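Local coordinates for protein lipoteichoic acid primase (Listeria monocytogenes, PDB 4UOP) that belongs to the sulfatase family and carries a magnesium ion in its extracellular catalytic domain, at residues Q426-D429 against S430-N434; Q129-G132 against D133-I136; I351-D355 against Q356-G360. All blocks are in the same frame, centred on the assembly; numbering follows the deposited sequence.

Contact 1. Residues Q426-D429 against S430-N434; sequences QYSD and SYVNN
V432 brings its CG2 methyl to 3.2 Å from S428 O, while its amide closes the alpha-helical turn on the same oxygen (V432 N to S428 O 2.9 Å). The methyl is placed there by the first torsion: CG1 is anti to the backbone N (chi1 170°), which turns CG2 back beside that nitrogen and toward the preceding turn. The S428 hydroxyl leaves in another direction, S428 OG staying 4.3 Å from V432 CG2; its polar partner is the backbone N of F120. A small serine suits this buried position because it packs closely and still offers one polar atom.

Y431 uses its root rather than its ring. Its CB lies 3.2 Å from Y427 O, the oxygen that receives its amide, and S428 O stands at the ring edge, near its plane. With CG anti to the backbone N (chi1 166°), the aromatic group swings outward from the helix to face other parts of the fold. S430 and N433 repeat the backbone pattern, with S430 N bonded to Q426 O and N433 N to D429 O. D429 CB lies against S430 N, 3.2 Å away, and D429 OD2 forms a salt bridge with R374, a use of charge well suited to a partly exposed helix face.

These successive i to i+4 bonds run through the C-terminal end of helix 412-433. One flank of this end rests on the loops around T119, P137 and I357, while V432 packs against Y131 just beyond helix 127-130, bringing the C-terminal helix against the region between helices 107-117 and 139-144.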
loop_
_atom_site.group_PDB
_atom_site.type_symbol
_atom_site.label_atom_id
_atom_site.label_comp_id
_atom_site.label_asym_id
_atom_site.label_seq_id
_atom_site.Cartn_x
_atom_site.Cartn_y
_atom_site.Cartn_z
ATOM N N GLN B 426 15.135 5.648 -0.042
ATOM C CA GLN B 426 15.435 5.822 -1.466
ATOM C C GLN B 426 16.484 4.829 -1.950
ATOM O O GLN B 426 16.306 4.162 -2.970
ATOM C CB GLN B 426 15.940 7.241 -1.741
ATOM C CG GLN B 426 14.879 8.319 -1.638
ATOM C CD GLN B 426 15.475 9.722 -1.544
ATOM O OE1 GLN B 426 16.590 9.977 -2.018
ATOM N NE2 GLN B 426 14.728 10.640 -0.936
ATOM N N TYR B 427 17.588 4.758 -1.220
ATOM C CA TYR B 427 18.674 3.848 -1.553
ATOM C C TYR B 427 18.237 2.382 -1.521
ATOM O O TYR B 427 18.554 1.627 -2.425
ATOM C CB TYR B 427 19.861 4.058 -0.623
ATOM C CG TYR B 427 20.832 5.119 -1.101
ATOM C CD1 TYR B 427 20.395 6.394 -1.446
ATOM C CD2 TYR B 427 22.197 4.843 -1.197
ATOM C CE1 TYR B 427 21.288 7.369 -1.885
ATOM C CE2 TYR B 427 23.097 5.812 -1.624
ATOM C CZ TYR B 427 22.640 7.074 -1.968
ATOM O OH TYR B 427 23.541 8.032 -2.396
ATOM N N SER B 428 17.505 1.988 -0.483
ATOM C CA SER B 428 17.001 0.620 -0.400
ATOM C C SER B 428 16.097 0.307 -1.592
ATOM O O SER B 428 16.259 -0.740 -2.230
ATOM C CB SER B 428 16.263 0.371 0.928
ATOM O OG SER B 428 15.775 -0.964 0.992
ATOM N N ASP B 429 15.162 1.201 -1.908
ATOM C CA ASP B 429 14.268 0.976 -3.056
ATOM C C ASP B 429 15.074 0.845 -4.355
ATOM O O ASP B 429 14.809 -0.032 -5.173
ATOM C CB ASP B 429 13.228 2.093 -3.194
ATOM C CG ASP B 429 12.217 2.124 -2.040
ATOM O OD1 ASP B 429 12.143 1.156 -1.245
ATOM O OD2 ASP B 429 11.512 3.145 -1.908
ATOM N N SER B 430 16.065 1.711 -4.531
ATOM C CA SER B 430 16.888 1.685 -5.754
ATOM C C SER B 430 17.740 0.420 -5.831
ATOM O O SER B 430 17.827 -0.233 -6.879
ATOM C CB SER B 430 17.772 2.939 -5.815
ATOM O OG SER B 430 18.765 2.813 -6.816
ATOM N N TYR B 431 18.365 0.078 -4.715
ATOM C CA TYR B 431 19.183 -1.125 -4.631
ATOM C C TYR B 431 18.383 -2.384 -4.971
ATOM O O TYR B 431 18.823 -3.230 -5.764
ATOM C CB TYR B 431 19.788 -1.225 -3.230
ATOM C CG TYR B 431 20.364 -2.565 -2.908
ATOM C CD1 TYR B 431 21.561 -2.992 -3.481
ATOM C CD2 TYR B 431 19.707 -3.428 -2.042
ATOM C CE1 TYR B 431 22.083 -4.242 -3.191
ATOM C CE2 TYR B 431 20.227 -4.671 -1.744
ATOM C CZ TYR B 431 21.418 -5.070 -2.318
ATOM O OH TYR B 431 21.913 -6.314 -2.011
ATOM N N VAL B 432 17.208 -2.513 -4.370
ATOM C CA VAL B 432 16.365 -3.687 -4.591
ATOM C C VAL B 432 15.889 -3.728 -6.038
ATOM O O VAL B 432 15.856 -4.788 -6.662
ATOM C CB VAL B 432 15.140 -3.702 -3.651
ATOM C CG1 VAL B 432 14.161 -4.788 -4.060
ATOM C CG2 VAL B 432 15.570 -3.903 -2.200
ATOM N N ASN B 433 15.528 -2.568 -6.575
ATOM C CA ASN B 433 15.060 -2.496 -7.954
ATOM C C ASN B 433 16.132 -2.868 -8.984
ATOM O O ASN B 433 15.812 -3.373 -10.048
ATOM C CB ASN B 433 14.495 -1.111 -8.263
ATOM C CG ASN B 433 13.496 -1.142 -9.401
ATOM O OD1 ASN B 433 12.511 -1.881 -9.352
ATOM N ND2 ASN B 433 13.747 -0.351 -10.436
ATOM N N ASN B 434 17.393 -2.638 -8.647
ATOM C CA ASN B 434 18.517 -2.970 -9.536
ATOM C C ASN B 434 19.103 -4.387 -9.375
ATOM O O ASN B 434 20.092 -4.713 -10.018
ATOM C CB ASN B 434 19.628 -1.931 -9.357
ATOM C CG ASN B 434 19.232 -0.557 -9.866
ATOM O OD1 ASN B 434 18.478 -0.431 -10.833
ATOM N ND2 ASN B 434 19.744 0.483 -9.217
#

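Contact 2. Residues Q129-G132 against D133-I136; sequences QTYG and DRVI
R134 folds back to the edge of the Y131 ring across a type I beta turn, Y131 to R134, in the loop that leaves helix 127-130 within the sulfatase-like domain. The turn is closed by a hydrogen bond from R134 N to Y131 O, 3.1 Å apart. The guanidinium lays one face toward the ring's edge, with Y131 CD1 3.8 Å above the guanidinium plane and R134 CZ at the edge of the Y131 ring, near its plane; the two planes are 74° apart. A bend at chi2 (-52°) brings the arginine chain round to this place, and R134 CG rests 3.5 Å from Y131 O.

A second shell positions this pair. D133 OD1 forms a salt bridge with R134 NE, although the hydrogen bond within it is weak, and R134 NH1 is bonded to the carbonyls of N433 and L435. A long arginine thus suits a position that must bridge a local aromatic ring, an acidic neighbour and two carbonyl oxygens of the C-terminal segment. The Y131 hydroxyl is bonded to N433 OD1, while its ring packs on W113 of helix 107-117. G132 lies buried in the turn, and its carbonyl bonds to R438 NH1. Water 1 fills in at the helix end, donating to Q129 O and, weakly, to T130 O, and weakly accepting from D133 N.

I136 returns toward the turn and also packs on W113, a good place for a branched aliphatic side chain; its CD1 methyl lies 3.5 Å from Y131 O.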
loop_
_atom_site.group_PDB
_atom_site.type_symbol
_atom_site.label_atom_id
_atom_site.label_comp_id
_atom_site.label_asym_id
_atom_site.label_seq_id
_atom_site.Cartn_x
_atom_site.Cartn_y
_atom_site.Cartn_z
ATOM N N GLN B 129 6.391 -10.312 -4.019
ATOM C CA GLN B 129 5.750 -10.488 -5.329
ATOM C C GLN B 129 6.622 -9.893 -6.419
ATOM O O GLN B 129 7.047 -10.584 -7.329
ATOM C CB GLN B 129 4.391 -9.790 -5.366
ATOM C CG GLN B 129 3.339 -10.444 -4.485
ATOM C CD GLN B 129 2.554 -11.531 -5.195
ATOM O OE1 GLN B 129 2.870 -11.923 -6.328
ATOM N NE2 GLN B 129 1.515 -12.021 -4.531
ATOM N N THR B 130 6.892 -8.606 -6.303
ATOM C CA THR B 130 7.579 -7.856 -7.355
ATOM C C THR B 130 9.010 -8.317 -7.613
ATOM O O THR B 130 9.483 -8.252 -8.758
ATOM C CB THR B 130 7.569 -6.358 -7.022
ATOM O OG1 THR B 130 6.215 -5.945 -6.812
ATOM C CG2 THR B 130 8.186 -5.518 -8.153
ATOM N N TYR B 131 9.710 -8.779 -6.577
ATOM C CA TYR B 131 11.129 -9.120 -6.732
ATOM C C TYR B 131 11.439 -10.602 -6.537
ATOM O O TYR B 131 12.601 -10.998 -6.391
ATOM C CB TYR B 131 11.964 -8.239 -5.808
ATOM C CG TYR B 131 11.809 -6.777 -6.125
ATOM C CD1 TYR B 131 12.366 -6.239 -7.282
ATOM C CD2 TYR B 131 11.068 -5.931 -5.296
ATOM C CE1 TYR B 131 12.216 -4.905 -7.590
ATOM C CE2 TYR B 131 10.917 -4.589 -5.599
ATOM C CZ TYR B 131 11.499 -4.079 -6.745
ATOM O OH TYR B 131 11.357 -2.751 -7.049
ATOM N N GLY B 132 10.405 -11.438 -6.597
ATOM C CA GLY B 132 10.585 -12.878 -6.561
ATOM C C GLY B 132 11.344 -13.443 -7.750
ATOM O O GLY B 132 11.773 -14.592 -7.708
ATOM N N ASP B 133 11.520 -12.637 -8.798
ATOM C CA ASP B 133 12.297 -13.038 -9.980
ATOM C C ASP B 133 13.767 -12.600 -9.942
ATOM O O ASP B 133 14.470 -12.714 -10.952
ATOM C CB ASP B 133 11.630 -12.506 -11.265
ATOM C CG ASP B 133 11.570 -10.979 -11.323
ATOM O OD1 ASP B 133 11.951 -10.303 -10.339
ATOM O OD2 ASP B 133 11.117 -10.445 -12.357
ATOM N N ARG B 134 14.237 -12.113 -8.794
ATOM C CA ARG B 134 15.613 -11.653 -8.659
ATOM C C ARG B 134 16.478 -12.631 -7.879
ATOM O O ARG B 134 15.975 -13.530 -7.195
ATOM C CB ARG B 134 15.678 -10.291 -7.961
ATOM C CG ARG B 134 14.763 -9.213 -8.524
ATOM C CD ARG B 134 14.893 -9.028 -10.029
ATOM N NE ARG B 134 13.929 -8.027 -10.504
ATOM C CZ ARG B 134 14.154 -6.724 -10.635
ATOM N NH1 ARG B 134 15.339 -6.189 -10.364
ATOM N NH2 ARG B 134 13.170 -5.940 -11.057
ATOM N N VAL B 135 17.788 -12.451 -8.007
ATOM C CA VAL B 135 18.751 -13.128 -7.159
ATOM C C VAL B 135 19.030 -12.154 -6.024
ATOM O O VAL B 135 19.710 -11.136 -6.205
ATOM C CB VAL B 135 20.059 -13.457 -7.905
ATOM C CG1 VAL B 135 21.023 -14.213 -6.996
ATOM C CG2 VAL B 135 19.762 -14.271 -9.159
ATOM N N ILE B 136 18.496 -12.464 -4.845
ATOM C CA ILE B 136 18.524 -11.533 -3.742
ATOM C C ILE B 136 19.561 -11.939 -2.706
ATOM O O ILE B 136 19.454 -13.017 -2.127
ATOM C CB ILE B 136 17.127 -11.430 -3.067
ATOM C CG1 ILE B 136 16.040 -11.132 -4.121
ATOM C CG2 ILE B 136 17.126 -10.339 -2.016
ATOM C CD1 ILE B 136 14.616 -11.213 -3.596
HETATM O O HOH W 1 8.664 -11.081 -9.660
#

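Contact 3. Residues I351-D355 against Q356-G360; sequences IKTGD and QIMFG
T353 and M358 meet by van der Waals contact: the M358 CE methyl lies 3.5 Å from T353 OG1 and 3.6 Å from T353 CG2, so it touches both branches of the threonine. The two side chains cross at about a right angle. A bend at chi3 (-61°) turns CE aside from the otherwise extended methionine chain and toward T353. The flexible thioether suits this place, since M358 also packs on M342 and P343 of helix 341-348.

Backbone bonding sets the shape. A type II' beta turn runs from T353 to Q356 and is closed by Q356 N donating to T353 O, 3.0 Å away at 159°. G354 takes the second position of the turn with positive phi (56°), a conformation that favours glycine. Beyond the closing bond, Q356 CB rests 3.3 Å from T353 O, and its extended side chain continues to M342 and P137.

Water-mediated bonding adds a third layer. Water 2 accepts from T353 OG1 at 2.8 Å, and donates to G354 O and to Q356 O, tying three residues of the turn through one molecule.

Threonine therefore serves two chemistries at once: its hydroxyl commits its proton to the water, while both its branches also touch the CE methyl of M358. The surface turn is closed by one direct backbone bond and bridged by one water, with M358 CE packed beside T353.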
loop_
_atom_site.group_PDB
_atom_site.type_symbol
_atom_site.label_atom_id
_atom_site.label_comp_id
_atom_site.label_asym_id
_atom_site.label_seq_id
_atom_site.Cartn_x
_atom_site.Cartn_y
_atom_site.Cartn_z
ATOM N N ILE B 351 30.213 -14.567 11.299
ATOM C CA ILE B 351 30.228 -14.530 9.862
ATOM C C ILE B 351 30.420 -13.090 9.393
ATOM O O ILE B 351 29.685 -12.195 9.774
ATOM C CB ILE B 351 28.946 -15.154 9.283
ATOM C CG1 ILE B 351 28.966 -16.666 9.542
ATOM C CG2 ILE B 351 28.816 -14.853 7.794
ATOM C CD1 ILE B 351 27.668 -17.382 9.247
ATOM N N LYS B 352 31.439 -12.879 8.567
ATOM C CA LYS B 352 31.689 -11.579 7.981
ATOM C C LYS B 352 30.773 -11.389 6.796
ATOM O O LYS B 352 30.638 -12.273 5.952
ATOM C CB LYS B 352 33.147 -11.435 7.534
ATOM C CG LYS B 352 34.109 -11.142 8.674
ATOM C CD LYS B 352 33.841 -9.784 9.313
ATOM C CE LYS B 352 35.088 -9.194 9.964
ATOM N NZ LYS B 352 35.326 -9.714 11.342
ATOM N N THR B 353 30.156 -10.222 6.734
ATOM C CA THR B 353 29.204 -9.906 5.675
ATOM C C THR B 353 29.854 -9.236 4.459
ATOM O O THR B 353 29.237 -9.125 3.402
ATOM C CB THR B 353 28.095 -9.012 6.230
ATOM O OG1 THR B 353 28.674 -7.822 6.771
ATOM C CG2 THR B 353 27.332 -9.760 7.345
ATOM N N GLY B 354 31.094 -8.782 4.621
ATOM C CA GLY B 354 31.874 -8.227 3.515
ATOM C C GLY B 354 31.222 -7.071 2.780
ATOM O O GLY B 354 30.910 -6.047 3.379
ATOM N N ASP B 355 31.013 -7.246 1.476
ATOM C CA ASP B 355 30.472 -6.184 0.625
ATOM C C ASP B 355 28.951 -6.240 0.538
ATOM O O ASP B 355 28.342 -5.470 -0.208
ATOM C CB ASP B 355 31.031 -6.273 -0.802
ATOM C CG ASP B 355 32.545 -6.133 -0.858
ATOM O OD1 ASP B 355 33.123 -5.430 0.004
ATOM O OD2 ASP B 355 33.153 -6.724 -1.783
ATOM N N GLN B 356 28.326 -7.147 1.284
ATOM C CA GLN B 356 26.884 -7.265 1.217
ATOM C C GLN B 356 26.230 -6.042 1.853
ATOM O O GLN B 356 26.532 -5.672 2.991
ATOM C CB GLN B 356 26.395 -8.549 1.881
ATOM C CG GLN B 356 24.879 -8.677 1.840
ATOM C CD GLN B 356 24.391 -10.100 1.957
ATOM O OE1 GLN B 356 25.149 -11.043 1.795
ATOM N NE2 GLN B 356 23.105 -10.258 2.226
ATOM N N ILE B 357 25.339 -5.418 1.095
ATOM C CA ILE B 357 24.642 -4.228 1.549
ATOM C C ILE B 357 23.581 -4.656 2.573
ATOM O O ILE B 357 22.813 -5.590 2.323
ATOM C CB ILE B 357 24.028 -3.476 0.358
ATOM C CG1 ILE B 357 25.152 -2.801 -0.443
ATOM C CG2 ILE B 357 23.033 -2.430 0.832
ATOM C CD1 ILE B 357 24.800 -2.492 -1.879
ATOM N N MET B 358 23.612 -4.035 3.743
ATOM C CA MET B 358 22.610 -4.267 4.796
ATOM C C MET B 358 22.155 -2.905 5.301
ATOM O O MET B 358 22.981 -2.064 5.668
ATOM C CB MET B 358 23.196 -5.105 5.945
ATOM C CG MET B 358 23.543 -6.563 5.587
ATOM S SD MET B 358 24.042 -7.540 7.029
ATOM C CE MET B 358 25.513 -6.660 7.596
ATOM N N PHE B 359 20.840 -2.677 5.316
ATOM C CA PHE B 359 20.299 -1.425 5.828
ATOM C C PHE B 359 20.067 -1.498 7.325
ATOM O O PHE B 359 19.919 -0.479 7.979
ATOM C CB PHE B 359 19.029 -1.046 5.084
ATOM C CG PHE B 359 19.296 -0.619 3.679
ATOM C CD1 PHE B 359 19.498 -1.562 2.682
ATOM C CD2 PHE B 359 19.447 0.725 3.371
ATOM C CE1 PHE B 359 19.798 -1.163 1.384
ATOM C CE2 PHE B 359 19.745 1.128 2.074
ATOM C CZ PHE B 359 19.925 0.182 1.085
ATOM N N GLY B 360 20.051 -2.710 7.860
ATOM C CA GLY B 360 19.999 -2.907 9.306
ATOM C C GLY B 360 21.355 -2.762 9.944
ATOM O O GLY B 360 22.376 -2.663 9.244
HETATM O O HOH W 2 28.426 -5.916 4.678
#

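From the N terminus, contact 2 comes first, closing a tight turn just after helix 127-130. Contact 3 follows, closing another turn in the loop between helix 341-348 and strand 371-373, and contact 1 comes last, at the end of helix 412-433. The three lie in series; none encloses or crosses another. Contact 1 touches both others. Toward contact 2, N433 probably hydrogen-bonds through OD1 to Y131 OH and through its backbone O to R134 NH1; toward contact 3, Y431 and S428 meet I357 and F359. Contacts 2 and 3 do not touch, their nearest atoms being about 6 Å apart. The C-terminal helix thus joins two loops far apart in sequence.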